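Local atomic coordinates of fiber protein 2 (Fowl adenovirus 1, PDB entry 2VTW), a protein that forms, as a homotrimer, the short fibre spike whose C-terminal head probably binds a host receptor to attach the virion to its target cell. Residues A[78-83]-A[98-103]. Numbering follows the deposited sequence.
Sequences SFLTQC and ISMTSF. With SO4 (sulfate ion), chain G.
Two successive bends in M100, at chi2 and again at chi3 (-69°), fold its thioether back so that CE reaches L80. The CG of L80 stands beside its own backbone N (chi1 -62°) and carries CD1 to within 3.9 Å of M100 CE. The two side chains cross at about a right angle, an apolar contact between two loops of the beta-rich fibre head: segment 78-83 comes after strand 71-76, while the loop holding 98-103, with its 3-10 turn 100-102, comes after strand 92-94. F7 of strand 4-23 touches both L80 and M100, so the methyl contact is packed against the sheet.

Alongside it, buried S78 directs CB at the backbone of 98-103, 3.6 Å from M100 O and 3.7 Å from F103 C. M100 O accepts the amide of F103, while S99 O takes both the amide and the hydroxyl of S102, the hydroxyl approaching somewhat tilted from the carbonyl plane. S78 OG lies over one face of the F79 ring, displaced toward its rim, and the two segments meet through van der Waals contact.

Beyond F79 the loop curls around a sulfate ion, probably from the crystallisation liquor. Its O3 receives the backbone amides of T81 and Q82, the latter almost straight at 175°, with a weak bond from T81 OG1. The Q82 side chain runs extended past the anion, its OE1 bonded to Y164 OH, and its NE2 donates to sulfate O1 at 3.2 Å, the same oxygen that sits in plane at the F79 ring edge, 3.5 Å from CD1.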
loop_
_atom_site.group_PDB
_atom_site.type_symbol
_atom_site.label_atom_id
_atom_site.label_comp_id
_atom_site.label_asym_id
_atom_site.label_seq_id
_atom_site.Cartn_x
_atom_site.Cartn_y
_atom_site.Cartn_z
ATOM N N SER A 78 -3.693 -19.587 -6.720
ATOM C CA SER A 78 -2.876 -19.973 -7.845
ATOM C C SER A 78 -3.032 -21.495 -8.174
ATOM O O SER A 78 -2.417 -21.963 -9.111
ATOM C CB SER A 78 -1.397 -19.689 -7.560
ATOM O OG SER A 78 -0.923 -20.463 -6.457
ATOM N N PHE A 79 -3.821 -22.224 -7.382
ATOM C CA PHE A 79 -4.068 -23.670 -7.557
ATOM C C PHE A 79 -5.522 -23.829 -8.010
ATOM O O PHE A 79 -6.418 -24.148 -7.208
ATOM C CB PHE A 79 -3.863 -24.425 -6.240
ATOM C CG PHE A 79 -2.488 -24.250 -5.628
ATOM C CD1 PHE A 79 -1.388 -24.917 -6.148
ATOM C CD2 PHE A 79 -2.304 -23.415 -4.528
ATOM C CE1 PHE A 79 -0.136 -24.774 -5.575
ATOM C CE2 PHE A 79 -1.061 -23.268 -3.952
ATOM C CZ PHE A 79 0.027 -23.945 -4.468
ATOM N N LEU A 80 -5.751 -23.554 -9.285
ATOM C CA LEU A 80 -7.099 -23.362 -9.785
ATOM C C LEU A 80 -7.898 -24.648 -9.850
ATOM O O LEU A 80 -9.116 -24.574 -9.932
ATOM C CB LEU A 80 -7.090 -22.688 -11.160
ATOM C CG LEU A 80 -6.477 -21.278 -11.213
ATOM C CD1 LEU A 80 -6.621 -20.643 -12.579
ATOM C CD2 LEU A 80 -7.107 -20.400 -10.122
ATOM N N THR A 81 -7.236 -25.812 -9.792
ATOM C CA THR A 81 -7.961 -27.091 -9.667
ATOM C C THR A 81 -7.828 -27.731 -8.286
ATOM O O THR A 81 -8.837 -28.128 -7.699
ATOM C CB THR A 81 -7.578 -28.081 -10.818
ATOM O OG1 THR A 81 -6.150 -28.152 -10.942
ATOM C CG2 THR A 81 -8.131 -27.589 -12.133
ATOM N N GLN A 82 -6.618 -27.773 -7.727
ATOM C CA GLN A 82 -6.395 -28.441 -6.430
ATOM C C GLN A 82 -6.917 -27.701 -5.192
ATOM O O GLN A 82 -7.275 -28.339 -4.192
ATOM C CB GLN A 82 -4.900 -28.722 -6.202
ATOM C CG GLN A 82 -4.163 -29.504 -7.284
ATOM C CD GLN A 82 -2.699 -29.727 -6.916
ATOM O OE1 GLN A 82 -2.394 -30.397 -5.924
ATOM N NE2 GLN A 82 -1.791 -29.150 -7.692
ATOM N N CYS A 83 -6.921 -26.366 -5.214
ATOM C CA CYS A 83 -7.378 -25.595 -4.032
ATOM C C CYS A 83 -7.816 -24.166 -4.424
ATOM O O CYS A 83 -6.998 -23.263 -4.554
ATOM C CB CYS A 83 -6.275 -25.577 -2.967
ATOM S SG CYS A 83 -6.825 -25.000 -1.394
ATOM N N ILE A 98 4.361 -19.215 -18.897
ATOM C CA ILE A 98 4.709 -19.084 -17.483
ATOM C C ILE A 98 3.811 -20.004 -16.640
ATOM O O ILE A 98 2.618 -20.166 -16.926
ATOM C CB ILE A 98 4.741 -17.549 -17.023
ATOM C CG1 ILE A 98 5.869 -17.314 -16.022
ATOM C CG2 ILE A 98 3.413 -17.082 -16.476
ATOM C CD1 ILE A 98 7.231 -17.502 -16.606
ATOM N N SER A 99 4.410 -20.634 -15.631
ATOM C CA SER A 99 3.698 -21.480 -14.694
ATOM C C SER A 99 2.847 -20.662 -13.720
ATOM O O SER A 99 3.279 -19.598 -13.253
ATOM C CB SER A 99 4.690 -22.334 -13.886
ATOM O OG SER A 99 4.030 -23.035 -12.827
ATOM N N MET A 100 1.658 -21.185 -13.400
ATOM C CA MET A 100 0.792 -20.605 -12.382
ATOM C C MET A 100 1.464 -20.596 -11.013
ATOM O O MET A 100 1.058 -19.828 -10.133
ATOM C CB MET A 100 -0.527 -21.368 -12.286
ATOM C CG MET A 100 -1.545 -20.982 -13.355
ATOM S SD MET A 100 -2.129 -19.268 -13.243
ATOM C CE MET A 100 -3.082 -19.328 -11.750
ATOM N N THR A 101 2.478 -21.452 -10.833
ATOM C CA THR A 101 3.262 -21.478 -9.600
ATOM C C THR A 101 4.028 -20.169 -9.400
ATOM O O THR A 101 4.529 -19.891 -8.306
ATOM C CB THR A 101 4.249 -22.684 -9.532
ATOM O OG1 THR A 101 5.219 -22.566 -10.557
ATOM C CG2 THR A 101 3.532 -24.012 -9.674
ATOM N N SER A 102 4.108 -19.353 -10.440
ATOM C CA SER A 102 4.713 -18.044 -10.318
ATOM C C SER A 102 3.833 -17.068 -9.494
ATOM O O SER A 102 4.304 -15.981 -9.113
ATOM C CB SER A 102 4.999 -17.472 -11.697
ATOM O OG SER A 102 5.763 -18.368 -12.486
ATOM N N PHE A 103 2.592 -17.455 -9.195
ATOM C CA PHE A 103 1.675 -16.598 -8.451
ATOM C C PHE A 103 1.266 -17.149 -7.096
ATOM O O PHE A 103 0.392 -16.592 -6.423
ATOM C CB PHE A 103 0.485 -16.237 -9.353
ATOM C CG PHE A 103 0.930 -15.678 -10.623
ATOM C CD1 PHE A 103 1.326 -14.339 -10.711
ATOM C CD2 PHE A 103 1.118 -16.500 -11.728
ATOM C CE1 PHE A 103 1.825 -13.835 -11.888
ATOM C CE2 PHE A 103 1.631 -15.988 -12.909
ATOM C CZ PHE A 103 1.990 -14.653 -12.988
HETATM S S SO4 G . -3.334 -26.761 -9.955
HETATM O O1 SO4 G . -2.133 -26.414 -9.219
HETATM O O2 SO4 G . -3.174 -28.126 -10.420
HETATM O O3 SO4 G . -4.525 -26.698 -9.127
HETATM O O4 SO4 G . -3.391 -25.922 -11.131
#